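Local coordinates for protein L-amino acid deaminase (Proteus vulgaris, PDB 5HXW) that binds FAD and, as a membrane-bound L-amino acid deaminase, probably oxidises L-amino acids to the corresponding keto acids, at residues A[240-252]-A[340-352]. Residues are numbered along the deposited sequence; the frame is centred on the assembly and turned at random.
Sequences GVWSRLFMQNLNV and QSTHWNLDEVSPF. With FAD (flavin-adenine dinucleotide), chain G.
Asn249 lays its side-chain amide over one face of the Trp344 indole, the two planes 19° apart, and bonds to that residue's backbone as well. Trp344 N donates to Asn249 OD1 at 3.0 Å, almost straight (169°) but from above the carbonyl plane, while Asn249 ND2 reaches Trp344 O at 3.2 Å, close to its own amide plane. An asparagine suits this place because one short amide supplies both acceptor and donor. CG anti to the backbone N (chi1 -160°) swings the amide over the indole; CB sits over the six-membered ring in a CH-pi contact. Trp344 NE1 is satisfied elsewhere, by Arg211 O, and Pro351 CD covers the opposite face.

Asn251, whose positive phi closes the helix in a Schellman motif, accepts a weak, bent bond from His343 NE2 to OD1, 3.0 Å long.

Toward the FAD, side-chain contacts between the segments are mainly apolar. Branched Leu245 fits among Pro351, Phe352 and the Trp344 rim, its CD2 3.7 Å from Pro351 CB. Flat Phe352 can give its edge to Phe246 N, whose hydrogen Trp242 O takes, and a face to the adenine: N6A lies 3.2 Å above the ring plane, over its centre. Trp242, whose CB touches the adenine and Phe352 CE1, sends NE1 to Glu74 OE2.

Helix 243-248 thus lies between the loop entering helix 351-354 and strands 235-237 and 413-417, against which Met247 packs, while strand 210-216 borders Phe246 and Leu346.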
ATOM      1  N   GLY A 240      -5.773   6.493   3.324  1.00 60.27           N
ATOM      2  CA  GLY A 240      -4.324   6.379   3.155  1.00 59.36           C
ATOM      3  C   GLY A 240      -3.553   7.169   4.195  1.00 59.50           C
ATOM      4  O   GLY A 240      -3.688   6.923   5.401  1.00 60.30           O
ATOM      5  N   VAL A 241      -2.765   8.133   3.716  1.00 58.54           N
ATOM      6  CA  VAL A 241      -1.946   8.998   4.579  1.00 58.45           C
ATOM      7  C   VAL A 241      -2.783  10.024   5.360  1.00 59.39           C
ATOM      8  O   VAL A 241      -2.337  10.541   6.387  1.00 61.26           O
ATOM      9  CB  VAL A 241      -0.768   9.675   3.812  1.00 57.95           C
ATOM     10  CG1 VAL A 241       0.068   8.638   3.073  1.00 57.16           C
ATOM     11  CG2 VAL A 241      -1.239  10.762   2.848  1.00 57.24           C
ATOM     12  N   TRP A 242      -3.998  10.282   4.876  1.00 59.40           N
ATOM     13  CA  TRP A 242      -4.907  11.279   5.447  1.00 59.99           C
ATOM     14  C   TRP A 242      -5.802  10.740   6.566  1.00 61.09           C
ATOM     15  O   TRP A 242      -6.548  11.508   7.184  1.00 62.62           O
ATOM     16  CB  TRP A 242      -5.779  11.882   4.345  1.00 59.94           C
ATOM     17  CG  TRP A 242      -4.996  12.452   3.208  1.00 60.17           C
ATOM     18  CD1 TRP A 242      -4.604  11.799   2.076  1.00 59.20           C
ATOM     19  CD2 TRP A 242      -4.508  13.794   3.090  1.00 60.82           C
ATOM     20  NE1 TRP A 242      -3.901  12.648   1.260  1.00 59.64           N
ATOM     21  CE2 TRP A 242      -3.826  13.880   1.855  1.00 60.46           C
ATOM     22  CE3 TRP A 242      -4.583  14.936   3.906  1.00 61.57           C
ATOM     23  CZ2 TRP A 242      -3.217  15.067   1.412  1.00 61.02           C
ATOM     24  CZ3 TRP A 242      -3.979  16.115   3.468  1.00 61.96           C
ATOM     25  CH2 TRP A 242      -3.301  16.167   2.233  1.00 61.64           C
ATOM     26  N   SER A 243      -5.724   9.433   6.824  1.00 60.67           N
ATOM     27  CA  SER A 243      -6.594   8.768   7.802  1.00 61.84           C
ATOM     28  C   SER A 243      -6.462   9.307   9.232  1.00 63.38           C
ATOM     29  O   SER A 243      -7.472   9.458   9.930  1.00 65.36           O
ATOM     30  CB  SER A 243      -6.381   7.255   7.777  1.00 61.44           C
ATOM     31  OG  SER A 243      -6.786   6.705   6.537  1.00 60.00           O
ATOM     32  N   ARG A 244      -5.229   9.600   9.651  1.00 63.13           N
ATOM     33  CA  ARG A 244      -4.963  10.231  10.949  1.00 63.80           C
ATOM     34  C   ARG A 244      -5.705  11.566  11.092  1.00 64.75           C
ATOM     35  O   ARG A 244      -6.387  11.798  12.102  1.00 67.18           O
ATOM     36  CB  ARG A 244      -3.455  10.430  11.177  1.00 62.94           C
ATOM     37  CG  ARG A 244      -3.163  11.348  12.350  1.00 63.15           C
ATOM     38  CD  ARG A 244      -1.698  11.543  12.679  1.00 62.67           C
ATOM     39  NE  ARG A 244      -1.578  12.571  13.717  1.00 63.55           N
ATOM     40  CZ  ARG A 244      -1.724  12.369  15.030  1.00 64.26           C
ATOM     41  NH1 ARG A 244      -1.988  11.161  15.517  1.00 63.98           N
ATOM     42  NH2 ARG A 244      -1.601  13.393  15.865  1.00 65.30           N
ATOM     43  N   LEU A 245      -5.567  12.418  10.076  1.00 63.71           N
ATOM     44  CA  LEU A 245      -6.164  13.755  10.058  1.00 64.63           C
ATOM     45  C   LEU A 245      -7.697  13.719  10.105  1.00 66.17           C
ATOM     46  O   LEU A 245      -8.316  14.570  10.750  1.00 67.72           O
ATOM     47  CB  LEU A 245      -5.659  14.548   8.844  1.00 63.70           C
ATOM     48  CG  LEU A 245      -5.942  16.050   8.685  1.00 64.77           C
ATOM     49  CD1 LEU A 245      -5.388  16.893   9.826  1.00 65.59           C
ATOM     50  CD2 LEU A 245      -5.376  16.525   7.357  1.00 63.86           C
ATOM     51  N   PHE A 246      -8.293  12.728   9.436  1.00 65.79           N
ATOM     52  CA  PHE A 246      -9.743  12.507   9.477  1.00 66.36           C
ATOM     53  C   PHE A 246     -10.227  12.141  10.884  1.00 68.04           C
ATOM     54  O   PHE A 246     -11.244  12.662  11.343  1.00 69.58           O
ATOM     55  CB  PHE A 246     -10.165  11.440   8.453  1.00 65.25           C
ATOM     56  CG  PHE A 246     -11.654  11.346   8.251  1.00 65.44           C
ATOM     57  CD1 PHE A 246     -12.306  12.196   7.355  1.00 65.38           C
ATOM     58  CD2 PHE A 246     -12.412  10.410   8.961  1.00 66.56           C
ATOM     59  CE1 PHE A 246     -13.684  12.117   7.178  1.00 66.70           C
ATOM     60  CE2 PHE A 246     -13.791  10.327   8.789  1.00 67.62           C
ATOM     61  CZ  PHE A 246     -14.426  11.180   7.893  1.00 67.61           C
ATOM     62  N   MET A 247      -9.492  11.255  11.555  1.00 68.52           N
ATOM     63  CA  MET A 247      -9.852  10.799  12.903  1.00 70.42           C
ATOM     64  C   MET A 247      -9.474  11.806  13.999  1.00 72.12           C
ATOM     65  O   MET A 247     -10.017  11.749  15.113  1.00 73.45           O
ATOM     66  CB  MET A 247      -9.252   9.419  13.194  1.00 70.17           C
ATOM     67  CG  MET A 247      -9.685   8.301  12.246  1.00 69.64           C
ATOM     68  SD  MET A 247     -11.466   8.041  12.101  1.00 71.13           S
ATOM     69  CE  MET A 247     -11.878   7.391  13.723  1.00 73.11           C
ATOM     70  N   GLN A 248      -8.545  12.710  13.681  1.00 71.47           N
ATOM     71  CA  GLN A 248      -8.193  13.835  14.554  1.00 72.82           C
ATOM     72  C   GLN A 248      -9.374  14.761  14.820  1.00 73.63           C
ATOM     73  O   GLN A 248      -9.621  15.135  15.968  1.00 75.31           O
ATOM     74  CB  GLN A 248      -7.044  14.646  13.962  1.00 72.49           C
ATOM     75  CG  GLN A 248      -5.737  14.512  14.715  1.00 72.93           C
ATOM     76  CD  GLN A 248      -4.829  15.703  14.497  1.00 73.44           C
ATOM     77  OE1 GLN A 248      -4.533  16.082  13.358  1.00 72.78           O
ATOM     78  NE2 GLN A 248      -4.376  16.302  15.590  1.00 74.36           N
ATOM     79  N   ASN A 249     -10.094  15.115  13.753  1.00 72.79           N
ATOM     80  CA  ASN A 249     -11.299  15.946  13.829  1.00 73.74           C
ATOM     81  C   ASN A 249     -12.438  15.292  14.617  1.00 74.97           C
ATOM     82  O   ASN A 249     -13.329  15.986  15.116  1.00 76.33           O
ATOM     83  CB  ASN A 249     -11.778  16.319  12.422  1.00 72.36           C
ATOM     84  CG  ASN A 249     -12.698  17.530  12.408  1.00 73.15           C
ATOM     85  OD1 ASN A 249     -12.570  18.440  13.229  1.00 74.83           O
ATOM     86  ND2 ASN A 249     -13.629  17.551  11.460  1.00 72.33           N
ATOM     87  N   LEU A 250     -12.397  13.961  14.712  1.00 74.19           N
ATOM     88  CA  LEU A 250     -13.344  13.182  15.516  1.00 75.74           C
ATOM     89  C   LEU A 250     -12.761  12.808  16.887  1.00 77.11           C
ATOM     90  O   LEU A 250     -13.347  11.998  17.620  1.00 78.82           O
ATOM     91  CB  LEU A 250     -13.809  11.928  14.753  1.00 74.56           C
ATOM     92  CG  LEU A 250     -14.395  12.020  13.335  1.00 73.43           C
ATOM     93  CD1 LEU A 250     -14.651  10.618  12.809  1.00 72.88           C
ATOM     94  CD2 LEU A 250     -15.664  12.863  13.250  1.00 74.94           C
ATOM     95  N   ASN A 251     -11.618  13.417  17.221  1.00 76.76           N
ATOM     96  CA  ASN A 251     -10.907  13.230  18.500  1.00 77.53           C
ATOM     97  C   ASN A 251     -10.490  11.787  18.828  1.00 77.56           C
ATOM     98  O   ASN A 251     -10.579  11.342  19.980  1.00 79.18           O
ATOM     99  CB  ASN A 251     -11.673  13.889  19.661  1.00 79.81           C
ATOM    100  CG  ASN A 251     -11.614  15.403  19.611  1.00 80.18           C
ATOM    101  OD1 ASN A 251     -10.568  16.009  19.866  1.00 79.35           O
ATOM    102  ND2 ASN A 251     -12.744  16.027  19.293  1.00 80.73           N
ATOM    103  N   VAL A 252     -10.040  11.070  17.796  1.00 75.78           N
ATOM    104  CA  VAL A 252      -9.490   9.719  17.930  1.00 75.71           C
ATOM    105  C   VAL A 252      -8.058   9.724  17.389  1.00 74.44           C
ATOM    106  O   VAL A 252      -7.824  10.049  16.219  1.00 72.93           O
ATOM    107  CB  VAL A 252     -10.365   8.651  17.212  1.00 75.33           C
ATOM    108  CG1 VAL A 252      -9.692   7.280  17.211  1.00 74.06           C
ATOM    109  CG2 VAL A 252     -11.744   8.553  17.854  1.00 76.48           C
ATOM    110  N   GLN A 340      -1.836  22.828   9.020  1.00 76.68           N
ATOM    111  CA  GLN A 340      -2.995  21.948   8.968  1.00 76.34           C
ATOM    112  C   GLN A 340      -3.704  22.044  10.310  1.00 78.01           C
ATOM    113  O   GLN A 340      -3.079  21.857  11.361  1.00 78.52           O
ATOM    114  CB  GLN A 340      -2.577  20.501   8.704  1.00 75.12           C
ATOM    115  CG  GLN A 340      -2.356  20.162   7.237  1.00 74.79           C
ATOM    116  CD  GLN A 340      -1.681  18.817   7.022  1.00 74.12           C
ATOM    117  OE1 GLN A 340      -1.726  17.927   7.876  1.00 74.13           O
ATOM    118  NE2 GLN A 340      -1.053  18.660   5.866  1.00 74.12           N
ATOM    119  N   SER A 341      -4.999  22.361  10.270  1.00 78.95           N
ATOM    120  CA  SER A 341      -5.833  22.395  11.471  1.00 79.27           C
ATOM    121  C   SER A 341      -6.035  21.000  12.052  1.00 77.69           C
ATOM    122  O   SER A 341      -6.045  20.005  11.318  1.00 75.58           O
ATOM    123  CB  SER A 341      -7.183  23.052  11.184  1.00 80.97           C
ATOM    124  OG  SER A 341      -7.073  24.463  11.231  1.00 83.37           O
ATOM    125  N   THR A 342      -6.166  20.943  13.374  1.00 78.20           N
ATOM    126  CA  THR A 342      -6.484  19.706  14.087  1.00 77.75           C
ATOM    127  C   THR A 342      -8.001  19.541  14.186  1.00 78.14           C
ATOM    128  O   THR A 342      -8.500  18.426  14.360  1.00 77.65           O
ATOM    129  CB  THR A 342      -5.847  19.662  15.495  1.00 78.83           C
ATOM    130  OG1 THR A 342      -6.321  20.763  16.278  1.00 81.70           O
ATOM    131  CG2 THR A 342      -4.321  19.722  15.412  1.00 78.17           C
ATOM    132  N   HIS A 343      -8.717  20.663  14.072  1.00 79.54           N
ATOM    133  CA  HIS A 343     -10.180  20.696  14.122  1.00 81.09           C
ATOM    134  C   HIS A 343     -10.782  21.698  13.147  1.00 81.08           C
ATOM    135  O   HIS A 343     -10.240  22.786  12.939  1.00 81.78           O
ATOM    136  CB  HIS A 343     -10.674  20.970  15.542  1.00 83.74           C
ATOM    137  CG  HIS A 343     -10.623  19.767  16.427  1.00 85.54           C
ATOM    138  ND1 HIS A 343      -9.485  19.398  17.115  1.00 86.05           N
ATOM    139  CD2 HIS A 343     -11.556  18.830  16.713  1.00 86.67           C
ATOM    140  CE1 HIS A 343      -9.725  18.293  17.797  1.00 86.71           C
ATOM    141  NE2 HIS A 343     -10.975  17.928  17.572  1.00 87.36           N
ATOM    142  N   TRP A 344     -11.900  21.299  12.544  1.00 80.45           N
ATOM    143  CA  TRP A 344     -12.645  22.132  11.604  1.00 80.69           C
ATOM    144  C   TRP A 344     -14.131  21.789  11.624  1.00 82.54           C
ATOM    145  O   TRP A 344     -14.515  20.636  11.858  1.00 81.73           O
ATOM    146  CB  TRP A 344     -12.085  21.999  10.182  1.00 78.36           C
ATOM    147  CG  TRP A 344     -12.071  20.588   9.657  1.00 76.71           C
ATOM    148  CD1 TRP A 344     -13.047  19.976   8.919  1.00 76.07           C
ATOM    149  CD2 TRP A 344     -11.034  19.613   9.836  1.00 74.60           C
ATOM    150  NE1 TRP A 344     -12.683  18.686   8.627  1.00 74.06           N
ATOM    151  CE2 TRP A 344     -11.453  18.434   9.174  1.00 73.29           C
ATOM    152  CE3 TRP A 344      -9.789  19.620  10.489  1.00 74.03           C
ATOM    153  CZ2 TRP A 344     -10.671  17.268   9.144  1.00 71.70           C
ATOM    154  CZ3 TRP A 344      -9.009  18.458  10.461  1.00 72.65           C
ATOM    155  CH2 TRP A 344      -9.456  17.300   9.788  1.00 71.57           C
ATOM    156  N   ASN A 345     -14.955  22.808  11.388  1.00 84.76           N
ATOM    157  CA  ASN A 345     -16.397  22.646  11.254  1.00 86.13           C
ATOM    158  C   ASN A 345     -16.738  22.001   9.917  1.00 85.07           C
ATOM    159  O   ASN A 345     -16.056  22.233   8.915  1.00 84.05           O
ATOM    160  CB  ASN A 345     -17.094  23.996  11.397  1.00 88.73           C
ATOM    161  CG  ASN A 345     -16.893  24.613  12.769  1.00 90.77           C
ATOM    162  OD1 ASN A 345     -17.412  24.115  13.771  1.00 92.19           O
ATOM    163  ND2 ASN A 345     -16.139  25.706  12.821  1.00 90.88           N
ATOM    164  N   LEU A 346     -17.797  21.193   9.910  1.00 85.25           N
ATOM    165  CA  LEU A 346     -18.164  20.406   8.729  1.00 83.98           C
ATOM    166  C   LEU A 346     -18.821  21.231   7.612  1.00 85.18           C
ATOM    167  O   LEU A 346     -19.020  20.734   6.501  1.00 83.99           O
ATOM    168  CB  LEU A 346     -19.025  19.192   9.126  1.00 83.66           C
ATOM    169  CG  LEU A 346     -18.508  18.224  10.207  1.00 83.01           C
ATOM    170  CD1 LEU A 346     -19.512  17.108  10.461  1.00 83.69           C
ATOM    171  CD2 LEU A 346     -17.143  17.634   9.876  1.00 80.30           C
ATOM    172  N   ASP A 347     -19.139  22.489   7.913  1.00 87.94           N
ATOM    173  CA  ASP A 347     -19.686  23.423   6.929  1.00 90.33           C
ATOM    174  C   ASP A 347     -18.611  24.332   6.313  1.00 90.21           C
ATOM    175  O   ASP A 347     -18.922  25.190   5.479  1.00 91.56           O
ATOM    176  CB  ASP A 347     -20.826  24.251   7.545  1.00 93.84           C
ATOM    177  CG  ASP A 347     -20.374  25.093   8.732  1.00 95.96           C
ATOM    178  OD1 ASP A 347     -19.903  24.516   9.737  1.00 96.15           O
ATOM    179  OD2 ASP A 347     -20.503  26.334   8.663  1.00 97.89           O
ATOM    180  N   GLU A 348     -17.355  24.137   6.722  1.00 89.10           N
ATOM    181  CA  GLU A 348     -16.229  24.915   6.190  1.00 88.82           C
ATOM    182  C   GLU A 348     -15.140  24.053   5.530  1.00 86.39           C
ATOM    183  O   GLU A 348     -15.134  22.823   5.673  1.00 85.43           O
ATOM    184  CB  GLU A 348     -15.646  25.864   7.255  1.00 90.84           C
ATOM    185  CG  GLU A 348     -14.955  25.198   8.440  1.00 91.28           C
ATOM    186  CD  GLU A 348     -14.368  26.191   9.432  1.00 93.45           C
ATOM    187  OE1 GLU A 348     -13.192  26.007   9.813  1.00 92.48           O
ATOM    188  OE2 GLU A 348     -15.074  27.151   9.832  1.00 94.62           O
ATOM    189  N   VAL A 349     -14.232  24.723   4.816  1.00 84.72           N
ATOM    190  CA  VAL A 349     -13.188  24.091   4.002  1.00 81.86           C
ATOM    191  C   VAL A 349     -12.189  23.302   4.861  1.00 79.83           C
ATOM    192  O   VAL A 349     -11.484  23.869   5.702  1.00 79.33           O
ATOM    193  CB  VAL A 349     -12.481  25.132   3.088  1.00 82.42           C
ATOM    194  CG1 VAL A 349     -11.300  24.522   2.340  1.00 81.30           C
ATOM    195  CG2 VAL A 349     -13.470  25.737   2.099  1.00 83.47           C
ATOM    196  N   SER A 350     -12.161  21.987   4.634  1.00 78.14           N
ATOM    197  CA  SER A 350     -11.310  21.048   5.371  1.00 76.12           C
ATOM    198  C   SER A 350      -9.905  20.996   4.763  1.00 75.08           C
ATOM    199  O   SER A 350      -9.730  21.409   3.612  1.00 75.10           O
ATOM    200  CB  SER A 350     -11.948  19.654   5.371  1.00 75.02           C
ATOM    201  OG  SER A 350     -12.054  19.132   4.060  1.00 74.53           O
ATOM    202  N   PRO A 351      -8.899  20.483   5.520  1.00 74.78           N
ATOM    203  CA  PRO A 351      -7.544  20.348   4.962  1.00 74.09           C
ATOM    204  C   PRO A 351      -7.463  19.404   3.759  1.00 74.07           C
ATOM    205  O   PRO A 351      -6.541  19.528   2.949  1.00 74.30           O
ATOM    206  CB  PRO A 351      -6.735  19.777   6.128  1.00 73.30           C
ATOM    207  CG  PRO A 351      -7.503  20.140   7.345  1.00 74.68           C
ATOM    208  CD  PRO A 351      -8.935  20.050   6.930  1.00 75.04           C
ATOM    209  N   PHE A 352      -8.427  18.485   3.650  1.00 74.40           N
ATOM    210  CA  PHE A 352      -8.557  17.582   2.499  1.00 74.50           C
ATOM    211  C   PHE A 352      -8.898  18.329   1.207  1.00 76.07           C
ATOM    212  O   PHE A 352      -8.697  17.799   0.112  1.00 75.37           O
ATOM    213  CB  PHE A 352      -9.616  16.504   2.763  1.00 73.55           C
ATOM    214  CG  PHE A 352      -9.477  15.814   4.089  1.00 72.84           C
ATOM    215  CD1 PHE A 352      -8.374  14.998   4.364  1.00 71.65           C
ATOM    216  CD2 PHE A 352     -10.459  15.967   5.067  1.00 73.22           C
ATOM    217  CE1 PHE A 352      -8.253  14.360   5.594  1.00 71.27           C
ATOM    218  CE2 PHE A 352     -10.345  15.323   6.292  1.00 72.89           C
ATOM    219  CZ  PHE A 352      -9.240  14.523   6.556  1.00 71.91           C
TER
HETATM  220  PA  FAD G 501      -4.331   5.252  -0.978  1.00 57.05           P
HETATM  221  O1A FAD G 501      -3.493   6.501  -0.864  1.00 57.95           O
HETATM  222  O2A FAD G 501      -4.115   4.348  -2.153  1.00 57.75           O
HETATM  223  O5B FAD G 501      -5.879   5.670  -0.945  1.00 58.36           O
HETATM  224  C5B FAD G 501      -6.358   6.654  -0.040  1.00 57.69           C
HETATM  225  C4B FAD G 501      -7.304   7.561  -0.800  1.00 58.00           C
HETATM  226  O4B FAD G 501      -8.183   8.217   0.111  1.00 58.36           O
HETATM  227  C3B FAD G 501      -6.555   8.647  -1.554  1.00 57.66           C
HETATM  228  O3B FAD G 501      -6.896   8.513  -2.937  1.00 57.25           O
HETATM  229  C2B FAD G 501      -7.069   9.953  -0.965  1.00 58.12           C
HETATM  230  O2B FAD G 501      -7.255  10.966  -1.953  1.00 58.81           O
HETATM  231  C1B FAD G 501      -8.394   9.550  -0.347  1.00 58.69           C
HETATM  232  N9A FAD G 501      -8.832  10.393   0.789  1.00 59.72           N
HETATM  233  C8A FAD G 501      -8.116  10.691   1.892  1.00 59.53           C
HETATM  234  N7A FAD G 501      -8.824  11.472   2.741  1.00 60.35           N
HETATM  235  C5A FAD G 501     -10.025  11.684   2.174  1.00 61.00           C
HETATM  236  C6A FAD G 501     -11.257  12.423   2.536  1.00 62.29           C
HETATM  237  N6A FAD G 501     -11.318  13.096   3.705  1.00 62.86           N
HETATM  238  N1A FAD G 501     -12.303  12.392   1.671  1.00 62.74           N
HETATM  239  C2A FAD G 501     -12.245  11.711   0.506  1.00 62.17           C
HETATM  240  N3A FAD G 501     -11.154  11.018   0.111  1.00 60.67           N
HETATM  241  C4A FAD G 501     -10.035  10.964   0.889  1.00 60.39           C
HETATM  242  N1  FAD G 501       2.612  -2.204  -1.543  1.00 58.67           N
HETATM  243  C2  FAD G 501       2.880  -3.467  -1.956  1.00 59.12           C
HETATM  244  O2  FAD G 501       2.078  -4.369  -1.638  1.00 59.33           O
HETATM  245  N3  FAD G 501       3.977  -3.769  -2.682  1.00 59.95           N
HETATM  246  C4  FAD G 501       4.878  -2.837  -3.052  1.00 60.14           C
HETATM  247  O4  FAD G 501       5.883  -3.154  -3.732  1.00 61.17           O
HETATM  248  C4X FAD G 501       4.649  -1.421  -2.639  1.00 58.51           C
HETATM  249  N5  FAD G 501       5.498  -0.414  -2.961  1.00 58.53           N
HETATM  250  C5X FAD G 501       5.271   0.868  -2.560  1.00 57.70           C
HETATM  251  C6  FAD G 501       6.160   1.891  -2.908  1.00 57.42           C
HETATM  252  C7  FAD G 501       5.922   3.210  -2.513  1.00 56.73           C
HETATM  253  C7M FAD G 501       6.905   4.286  -2.905  1.00 56.73           C
HETATM  254  C8  FAD G 501       4.700   3.524  -1.708  1.00 56.47           C
HETATM  255  C8M FAD G 501       4.356   4.911  -1.240  1.00 56.48           C
HETATM  256  C9  FAD G 501       3.821   2.509  -1.366  1.00 56.48           C
HETATM  257  C9A FAD G 501       4.052   1.193  -1.756  1.00 56.96           C
HETATM  258  N10 FAD G 501       3.140   0.160  -1.416  1.00 57.36           N
HETATM  259  C10 FAD G 501       3.425  -1.160  -1.837  1.00 57.97           C
HETATM  260  C1' FAD G 501       1.958   0.446  -0.591  1.00 56.37           C
HETATM  261  C2' FAD G 501       0.623   0.660  -1.264  1.00 55.56           C
HETATM  262  O2' FAD G 501       0.746   1.670  -2.267  1.00 54.83           O
HETATM  263  C3' FAD G 501      -0.334   1.158  -0.182  1.00 56.33           C
HETATM  264  O3' FAD G 501      -0.148   0.454   1.066  1.00 55.88           O
HETATM  265  C4' FAD G 501      -1.793   1.080  -0.621  1.00 56.58           C
HETATM  266  O4' FAD G 501      -2.011   1.824  -1.835  1.00 56.55           O
HETATM  267  C5' FAD G 501      -2.671   1.640   0.484  1.00 56.36           C
HETATM  268  O5' FAD G 501      -3.962   1.877  -0.052  1.00 57.13           O
HETATM  269  P   FAD G 501      -4.927   2.971   0.600  1.00 56.59           P
HETATM  270  O1P FAD G 501      -6.214   2.891  -0.171  1.00 58.07           O
HETATM  271  O2P FAD G 501      -4.953   2.758   2.088  1.00 58.78           O
HETATM  272  O3P FAD G 501      -4.174   4.377   0.360  1.00 57.01           O